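Local coordinates for tail assembly chaperone (Enterobacteria phage HK97, PDB 2OB9), which probably acts as a chaperone in the assembly of the phage tail, at residues 33-39 against 78-83; 19-23 against 111-117. All blocks are in the same frame, centred on the assembly; numbering follows the deposited sequence.

Contact 1 (33-39 against 78-83)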
ATOM      1  N   VAL A  33     -18.085 -35.897  22.505  1.00 49.69           N
ATOM      2  CA  VAL A  33     -18.543 -34.571  22.125  1.00 49.37           C
ATOM      3  C   VAL A  33     -18.750 -34.635  20.621  1.00 49.62           C
ATOM      4  O   VAL A  33     -18.354 -35.605  19.973  1.00 50.13           O
ATOM      5  CB  VAL A  33     -17.499 -33.435  22.475  1.00 49.65           C
ATOM      6  CG1 VAL A  33     -17.177 -33.450  23.958  1.00 49.49           C
ATOM      7  CG2 VAL A  33     -16.191 -33.510  21.582  1.00 47.53           C
ATOM      8  N   VAL A  34     -19.402 -33.616  20.081  1.00 49.26           N
ATOM      9  CA  VAL A  34     -19.549 -33.452  18.658  1.00 47.85           C
ATOM     10  C   VAL A  34     -18.777 -32.196  18.279  1.00 47.39           C
ATOM     11  O   VAL A  34     -18.915 -31.150  18.893  1.00 47.71           O
ATOM     12  CB  VAL A  34     -21.055 -33.359  18.251  1.00 48.68           C
ATOM     13  CG1 VAL A  34     -21.202 -32.835  16.826  1.00 47.10           C
ATOM     14  CG2 VAL A  34     -21.763 -34.723  18.397  1.00 46.53           C
ATOM     15  N   LEU A  35     -17.919 -32.333  17.293  1.00 47.45           N
ATOM     16  CA  LEU A  35     -17.173 -31.227  16.735  1.00 48.43           C
ATOM     17  C   LEU A  35     -17.776 -30.872  15.376  1.00 48.75           C
ATOM     18  O   LEU A  35     -17.956 -31.739  14.519  1.00 48.94           O
ATOM     19  CB  LEU A  35     -15.679 -31.633  16.533  1.00 48.04           C
ATOM     20  CG  LEU A  35     -14.828 -31.944  17.778  1.00 47.68           C
ATOM     21  CD1 LEU A  35     -13.365 -32.178  17.407  1.00 46.23           C
ATOM     22  CD2 LEU A  35     -14.948 -30.850  18.880  1.00 44.11           C
ATOM     23  N   ARG A  36     -18.074 -29.591  15.199  1.00 49.06           N
ATOM     24  CA  ARG A  36     -18.613 -29.069  13.951  1.00 49.52           C
ATOM     25  C   ARG A  36     -17.611 -28.053  13.387  1.00 48.41           C
ATOM     26  O   ARG A  36     -16.884 -27.467  14.142  1.00 48.21           O
ATOM     27  CB  ARG A  36     -20.012 -28.445  14.194  1.00 49.38           C
ATOM     28  CG  ARG A  36     -20.012 -27.065  14.830  1.00 50.56           C
ATOM     29  CD  ARG A  36     -21.404 -26.554  14.669  1.00 52.21           C
ATOM     30  NE  ARG A  36     -21.887 -25.380  15.398  1.00 50.32           N
ATOM     31  CZ  ARG A  36     -21.405 -24.145  15.307  1.00 56.44           C
ATOM     32  NH1 ARG A  36     -20.267 -23.909  14.637  1.00 58.56           N
ATOM     33  NH2 ARG A  36     -22.033 -23.136  15.952  1.00 54.69           N
ATOM     34  N   GLU A  37     -17.539 -27.900  12.068  1.00 48.26           N
ATOM     35  CA  GLU A  37     -16.811 -26.797  11.466  1.00 48.06           C
ATOM     36  C   GLU A  37     -17.389 -25.458  11.993  1.00 47.87           C
ATOM     37  O   GLU A  37     -18.532 -25.417  12.401  1.00 47.94           O
ATOM     38  CB  GLU A  37     -16.901 -26.863   9.945  1.00 47.75           C
ATOM     39  CG  GLU A  37     -18.283 -26.570   9.401  1.00 48.90           C
ATOM     40  CD  GLU A  37     -18.318 -26.684   7.900  1.00 51.20           C
ATOM     41  OE1 GLU A  37     -17.515 -25.979   7.254  1.00 51.87           O
ATOM     42  OE2 GLU A  37     -19.152 -27.457   7.371  1.00 53.06           O
ATOM     43  N   PRO A  38     -16.583 -24.382  12.030  1.00 48.47           N
ATOM     44  CA  PRO A  38     -17.141 -23.115  12.495  1.00 49.49           C
ATOM     45  C   PRO A  38     -18.149 -22.506  11.550  1.00 50.59           C
ATOM     46  O   PRO A  38     -18.077 -22.703  10.321  1.00 50.04           O
ATOM     47  CB  PRO A  38     -15.915 -22.196  12.599  1.00 49.87           C
ATOM     48  CG  PRO A  38     -14.751 -23.141  12.642  1.00 50.10           C
ATOM     49  CD  PRO A  38     -15.130 -24.284  11.790  1.00 48.14           C
ATOM     50  N   SER A  39     -19.072 -21.761  12.142  1.00 51.28           N
ATOM     51  CA  SER A  39     -20.067 -21.066  11.403  1.00 53.04           C
ATOM     52  C   SER A  39     -19.387 -19.888  10.733  1.00 53.81           C
ATOM     53  O   SER A  39     -18.246 -19.552  11.063  1.00 53.37           O
ATOM     54  CB  SER A  39     -21.230 -20.648  12.335  1.00 53.49           C
ATOM     55  OG  SER A  39     -21.036 -19.366  12.887  1.00 55.07           O
ATOM     56  N   ASP A  78     -17.329 -22.099  19.417  1.00 52.37           N
ATOM     57  CA  ASP A  78     -18.242 -22.287  18.344  1.00 53.48           C
ATOM     58  C   ASP A  78     -18.219 -23.702  17.793  1.00 53.87           C
ATOM     59  O   ASP A  78     -19.242 -24.229  17.350  1.00 54.65           O
ATOM     60  CB  ASP A  78     -17.912 -21.298  17.238  1.00 55.24           C
ATOM     61  CG  ASP A  78     -18.992 -21.252  16.166  1.00 56.86           C
ATOM     62  OD1 ASP A  78     -20.129 -20.808  16.476  1.00 54.51           O
ATOM     63  OD2 ASP A  78     -18.673 -21.677  15.035  1.00 60.72           O
ATOM     64  N   VAL A  79     -17.063 -24.341  17.810  1.00 53.74           N
ATOM     65  CA  VAL A  79     -16.990 -25.692  17.265  1.00 52.88           C
ATOM     66  C   VAL A  79     -17.483 -26.793  18.186  1.00 52.25           C
ATOM     67  O   VAL A  79     -17.831 -27.855  17.705  1.00 53.01           O
ATOM     68  CB  VAL A  79     -15.575 -26.034  16.706  1.00 53.36           C
ATOM     69  CG1 VAL A  79     -15.132 -24.975  15.718  1.00 52.01           C
ATOM     70  CG2 VAL A  79     -14.543 -26.245  17.832  1.00 52.17           C
ATOM     71  N   LEU A  80     -17.506 -26.552  19.495  1.00 51.36           N
ATOM     72  CA  LEU A  80     -17.690 -27.628  20.485  1.00 50.86           C
ATOM     73  C   LEU A  80     -19.130 -27.806  20.890  1.00 51.07           C
ATOM     74  O   LEU A  80     -19.740 -26.888  21.440  1.00 51.20           O
ATOM     75  CB  LEU A  80     -16.848 -27.385  21.769  1.00 51.19           C
ATOM     76  CG  LEU A  80     -16.875 -28.526  22.806  1.00 50.70           C
ATOM     77  CD1 LEU A  80     -16.056 -29.718  22.281  1.00 50.01           C
ATOM     78  CD2 LEU A  80     -16.374 -28.084  24.202  1.00 49.77           C
ATOM     79  N   CYS A  81     -19.642 -29.017  20.657  1.00 51.11           N
ATOM     80  CA  CYS A  81     -21.046 -29.342  20.861  1.00 51.22           C
ATOM     81  C   CYS A  81     -21.163 -30.607  21.699  1.00 51.26           C
ATOM     82  O   CYS A  81     -20.237 -31.414  21.747  1.00 51.38           O
ATOM     83  CB  CYS A  81     -21.759 -29.516  19.505  1.00 50.55           C
ATOM     84  SG  CYS A  81     -21.881 -28.021  18.476  1.00 53.22           S
ATOM     85  N   ASP A  82     -22.299 -30.767  22.366  1.00 51.77           N
ATOM     86  CA  ASP A  82     -22.627 -32.018  23.032  1.00 52.58           C
ATOM     87  C   ASP A  82     -23.198 -33.036  22.019  1.00 52.88           C
ATOM     88  O   ASP A  82     -23.362 -32.708  20.855  1.00 53.21           O
ATOM     89  CB  ASP A  82     -23.555 -31.776  24.235  1.00 52.76           C
ATOM     90  CG  ASP A  82     -24.975 -31.330  23.843  1.00 52.36           C
ATOM     91  OD1 ASP A  82     -25.409 -31.525  22.713  1.00 54.39           O
ATOM     92  OD2 ASP A  82     -25.686 -30.782  24.697  1.00 56.86           O
ATOM     93  N   THR A  83     -23.504 -34.251  22.453  1.00 53.70           N
ATOM     94  CA  THR A  83     -23.974 -35.296  21.527  1.00 55.14           C
ATOM     95  C   THR A  83     -25.398 -35.065  20.971  1.00 55.81           C
ATOM     96  O   THR A  83     -25.763 -35.626  19.938  1.00 55.86           O
ATOM     97  CB  THR A  83     -23.834 -36.719  22.130  1.00 54.73           C
ATOM     98  OG1 THR A  83     -24.543 -36.779  23.376  1.00 55.71           O
ATOM     99  CG2 THR A  83     -22.344 -37.059  22.357  1.00 53.23           C
TER
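Strand 31-36 pairs here with the short strand 80-81, which leaves the end of helix 61-79 and forms one edge of the chain's small antiparallel sheet; strand 20-25 lies along the other side of 31-36. Val34 and Cys81 form a hydrogen-bonded pair, joined by Val34 N to Cys81 O at 2.9 Å and Cys81 N to Val34 O. Leu35 and Leu80 make the next, non-hydrogen-bonded pair, and Arg36 N then reaches Val79 O at the helix end. On the face carrying Leu35, CD1 of Leu80 packs against CD2 of Leu35 at 3.8 Å and also touches CG2 of Val33. Pro38 lies beside Val79, both side chains pointing the same way. Arg36 carries the polar end of the contact: its CG sits between backbone N and carbonyl carbon (chi1 78°), and the chain runs extended from there to NE, carrying the guanidinium over to Asp78. The guanidinium meets the Asp78 carboxylate end-on, NH1 to OD2 and NH2 to OD1, with the two planes 78° apart, so both oxygens are approached from above the carboxylate plane. Asp78 O lies over one guanidinium face, 3.0 Å from Arg36 CZ, at angles too poor for a hydrogen bond. Phe18 offers Arg36 a cation-pi contact, and NH1 also donates to Glu37 O. Asp78 OD2 accepts a second bond nearly along its C-O axis, from Ser39 N at 2.9 Å.

Contact 2 (19-23 against 111-117)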
ATOM      1  N   ARG A  19     -20.522 -29.670   8.426  1.00 49.63           N
ATOM      2  CA  ARG A  19     -19.680 -30.857   8.641  1.00 50.71           C
ATOM      3  C   ARG A  19     -19.418 -31.046  10.145  1.00 51.04           C
ATOM      4  O   ARG A  19     -19.222 -30.089  10.870  1.00 50.70           O
ATOM      5  CB  ARG A  19     -18.344 -30.689   7.926  1.00 50.27           C
ATOM      6  CG  ARG A  19     -18.492 -30.737   6.439  1.00 51.93           C
ATOM      7  CD  ARG A  19     -17.156 -30.616   5.782  1.00 53.31           C
ATOM      8  NE  ARG A  19     -17.301 -30.583   4.345  1.00 55.13           N
ATOM      9  CZ  ARG A  19     -16.341 -30.217   3.509  1.00 56.33           C
ATOM     10  NH1 ARG A  19     -15.145 -29.878   3.977  1.00 57.68           N
ATOM     11  NH2 ARG A  19     -16.577 -30.204   2.205  1.00 55.01           N
ATOM     12  N   HIS A  20     -19.421 -32.286  10.611  1.00 52.29           N
ATOM     13  CA  HIS A  20     -19.339 -32.536  12.043  1.00 53.21           C
ATOM     14  C   HIS A  20     -18.982 -33.988  12.286  1.00 53.71           C
ATOM     15  O   HIS A  20     -19.126 -34.805  11.391  1.00 53.05           O
ATOM     16  CB  HIS A  20     -20.642 -32.154  12.757  1.00 52.39           C
ATOM     17  CG  HIS A  20     -21.853 -32.915  12.291  1.00 54.17           C
ATOM     18  ND1 HIS A  20     -22.438 -33.932  13.032  1.00 51.19           N
ATOM     19  CD2 HIS A  20     -22.610 -32.782  11.174  1.00 51.93           C
ATOM     20  CE1 HIS A  20     -23.487 -34.399  12.382  1.00 50.56           C
ATOM     21  NE2 HIS A  20     -23.609 -33.730  11.249  1.00 53.55           N
ATOM     22  N   LYS A  21     -18.496 -34.297  13.488  1.00 54.31           N
ATOM     23  CA  LYS A  21     -18.188 -35.680  13.847  1.00 55.33           C
ATOM     24  C   LYS A  21     -18.264 -35.915  15.357  1.00 55.08           C
ATOM     25  O   LYS A  21     -18.208 -34.981  16.144  1.00 54.24           O
ATOM     26  CB  LYS A  21     -16.806 -36.113  13.295  1.00 55.40           C
ATOM     27  CG  LYS A  21     -15.654 -35.143  13.601  1.00 55.94           C
ATOM     28  CD  LYS A  21     -14.321 -35.780  13.222  1.00 57.28           C
ATOM     29  CE  LYS A  21     -13.175 -35.027  13.864  1.00 60.63           C
ATOM     30  NZ  LYS A  21     -12.441 -34.112  12.932  1.00 63.35           N
ATOM     31  N   THR A  22     -18.401 -37.182  15.737  1.00 55.70           N
ATOM     32  CA  THR A  22     -18.312 -37.580  17.111  1.00 55.98           C
ATOM     33  C   THR A  22     -16.889 -37.965  17.436  1.00 56.50           C
ATOM     34  O   THR A  22     -16.260 -38.751  16.730  1.00 57.65           O
ATOM     35  CB  THR A  22     -19.285 -38.713  17.429  1.00 56.47           C
ATOM     36  OG1 THR A  22     -20.619 -38.255  17.178  1.00 56.19           O
ATOM     37  CG2 THR A  22     -19.187 -39.110  18.907  1.00 55.48           C
ATOM     38  N   VAL A  23     -16.396 -37.378  18.517  1.00 56.43           N
ATOM     39  CA  VAL A  23     -15.059 -37.563  19.034  1.00 56.44           C
ATOM     40  C   VAL A  23     -15.172 -38.002  20.518  1.00 55.70           C
ATOM     41  O   VAL A  23     -15.917 -37.410  21.291  1.00 54.76           O
ATOM     42  CB  VAL A  23     -14.251 -36.216  18.896  1.00 56.58           C
ATOM     43  CG1 VAL A  23     -12.987 -36.206  19.735  1.00 58.70           C
ATOM     44  CG2 VAL A  23     -13.916 -35.973  17.470  1.00 58.19           C
ATOM     45  N   GLN A 111      -8.751 -30.498  15.540  1.00 54.69           N
ATOM     46  CA  GLN A 111      -9.571 -31.573  15.036  1.00 55.90           C
ATOM     47  C   GLN A 111     -10.808 -30.984  14.330  1.00 55.46           C
ATOM     48  O   GLN A 111     -11.100 -31.378  13.201  1.00 55.89           O
ATOM     49  CB  GLN A 111      -9.948 -32.489  16.199  1.00 55.68           C
ATOM     50  CG  GLN A 111      -9.858 -33.974  15.916  1.00 58.40           C
ATOM     51  CD  GLN A 111     -10.183 -34.846  17.131  1.00 59.11           C
ATOM     52  OE1 GLN A 111     -10.607 -36.002  16.985  1.00 65.70           O
ATOM     53  NE2 GLN A 111      -9.977 -34.310  18.324  1.00 64.01           N
ATOM     54  N   ALA A 112     -11.492 -30.005  14.951  1.00 54.94           N
ATOM     55  CA  ALA A 112     -12.663 -29.354  14.306  1.00 54.73           C
ATOM     56  C   ALA A 112     -12.335 -28.632  12.978  1.00 54.67           C
ATOM     57  O   ALA A 112     -13.083 -28.750  11.994  1.00 53.75           O
ATOM     58  CB  ALA A 112     -13.377 -28.404  15.258  1.00 54.13           C
ATOM     59  N   LEU A 113     -11.226 -27.889  12.967  1.00 54.70           N
ATOM     60  CA  LEU A 113     -10.746 -27.196  11.768  1.00 55.51           C
ATOM     61  C   LEU A 113     -10.298 -28.172  10.671  1.00 55.36           C
ATOM     62  O   LEU A 113     -10.353 -27.813   9.534  1.00 55.58           O
ATOM     63  CB  LEU A 113      -9.638 -26.144  12.081  1.00 55.11           C
ATOM     64  CG  LEU A 113     -10.002 -25.063  13.125  1.00 55.41           C
ATOM     65  CD1 LEU A 113      -8.872 -24.067  13.370  1.00 54.05           C
ATOM     66  CD2 LEU A 113     -11.287 -24.369  12.754  1.00 52.18           C
ATOM     67  N   ASP A 114      -9.894 -29.393  11.027  1.00 56.16           N
ATOM     68  CA  ASP A 114      -9.646 -30.485  10.057  1.00 58.01           C
ATOM     69  C   ASP A 114     -10.830 -30.828   9.138  1.00 57.95           C
ATOM     70  O   ASP A 114     -10.641 -31.416   8.089  1.00 57.79           O
ATOM     71  CB  ASP A 114      -9.245 -31.790  10.772  1.00 58.62           C
ATOM     72  CG  ASP A 114      -7.757 -31.872  11.113  1.00 62.71           C
ATOM     73  OD1 ASP A 114      -6.934 -31.113  10.530  1.00 65.68           O
ATOM     74  OD2 ASP A 114      -7.416 -32.721  11.980  1.00 65.66           O
ATOM     75  N   LEU A 115     -12.048 -30.503   9.559  1.00 58.37           N
ATOM     76  CA  LEU A 115     -13.244 -30.872   8.801  1.00 58.71           C
ATOM     77  C   LEU A 115     -13.385 -30.042   7.540  1.00 59.86           C
ATOM     78  O   LEU A 115     -13.942 -30.516   6.558  1.00 60.37           O
ATOM     79  CB  LEU A 115     -14.509 -30.740   9.647  1.00 57.51           C
ATOM     80  CG  LEU A 115     -14.672 -31.668  10.847  1.00 55.89           C
ATOM     81  CD1 LEU A 115     -15.681 -31.085  11.776  1.00 53.02           C
ATOM     82  CD2 LEU A 115     -15.089 -33.036  10.405  1.00 59.13           C
ATOM     83  N   ILE A 116     -12.898 -28.807   7.583  1.00 61.47           N
ATOM     84  CA  ILE A 116     -12.920 -27.913   6.434  1.00 63.80           C
ATOM     85  C   ILE A 116     -11.862 -28.342   5.423  1.00 65.34           C
ATOM     86  O   ILE A 116     -12.053 -28.154   4.216  1.00 66.12           O
ATOM     87  CB  ILE A 116     -12.612 -26.473   6.841  1.00 64.10           C
ATOM     88  CG1 ILE A 116     -13.596 -25.991   7.892  1.00 63.46           C
ATOM     89  CG2 ILE A 116     -12.619 -25.536   5.638  1.00 64.72           C
ATOM     90  CD1 ILE A 116     -12.949 -25.026   8.818  1.00 66.14           C
ATOM     91  N   ASN A 117     -10.763 -28.929   5.907  1.00 66.97           N
ATOM     92  CA  ASN A 117      -9.669 -29.366   5.017  1.00 68.88           C
ATOM     93  C   ASN A 117     -10.031 -30.502   4.030  1.00 69.14           C
ATOM     94  O   ASN A 117     -11.168 -30.994   4.005  1.00 69.11           O
ATOM     95  CB  ASN A 117      -8.358 -29.648   5.795  1.00 69.42           C
ATOM     96  CG  ASN A 117      -8.146 -31.134   6.118  1.00 70.92           C
ATOM     97  OD1 ASN A 117      -8.367 -32.005   5.274  1.00 72.95           O
ATOM     98  ND2 ASN A 117      -7.673 -31.419   7.341  1.00 72.22           N
TER
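Strand 20-25 passes the C-terminal end of helix 103-113 without pairing with it: the CA atoms come closest at Arg19 and Leu115, 6.4 Å apart, and stand farther off at Val23 and Gln111. Side chains therefore bridge the gap, and the two cross-segment hydrogen bonds run from basic side chains to backbone carbonyls. Arg19, extended from CG to NE, lays its CD against Leu115 O and brings NH1 to that same oxygen at 2.9 Å, in the carbonyl plane and on a lone pair. The carbonyl of Ile116 also lies at the guanidinium edge. The stronger polar partner of Arg19 is elsewhere: its NE makes a salt bridge with Glu27 of a neighbouring subunit, which ties this corner of the chain to the assembly. Leu115 fills the middle of the contact, with CD1 over the backbone at Arg19 O and His20 CA, and CD2 against CG of Lys21 at 3.9 Å. This is helix-on-sheet packing at an outer strand of the antiparallel sheet, where residues 114-116 carry the chain on from the helix with helical backbone angles but without its regular bonds. Lys21 crosses Leu115 obliquely, then bends at its last torsion (chi4 -102°), which turns NZ toward Gln111 O at 3.1 Å, above the carbonyl plane. A carbonyl near a helix C-terminus would be expected to suit a positive charge, and Asp114 OD2, 5.3 Å from Lys21 NZ, probably adds to the favourable field. Farther along, Gln111 and Val23 approach from opposite directions, and Gln111 OE1 comes within 3.3 Å of Val23 CG2 and lies 3.6 Å from CG1.

Overall arrangement
The two contacts share one small sheet and lie with their centres about 8 Å apart. Strand 20-25 of contact 2 and strand 31-36 of contact 1 are neighbours in it, and Lys21 N lies 2.8 Å from Leu35 O, a probable hydrogen bond. Glu37 OE2, 2.8 Å from Arg19 N, probably makes another, while Glu37 OE1 forms a salt bridge with Arg107 of the same neighbouring subunit that supplies Glu27 to Arg19. On the helical side, Val79 CB and Ala112 CB pack 3.5 Å apart, bringing the ends of helices 61-79 and 103-113 together. Contact 1 is largely buried; contact 2 lies nearer the surface, and both reach that subunit.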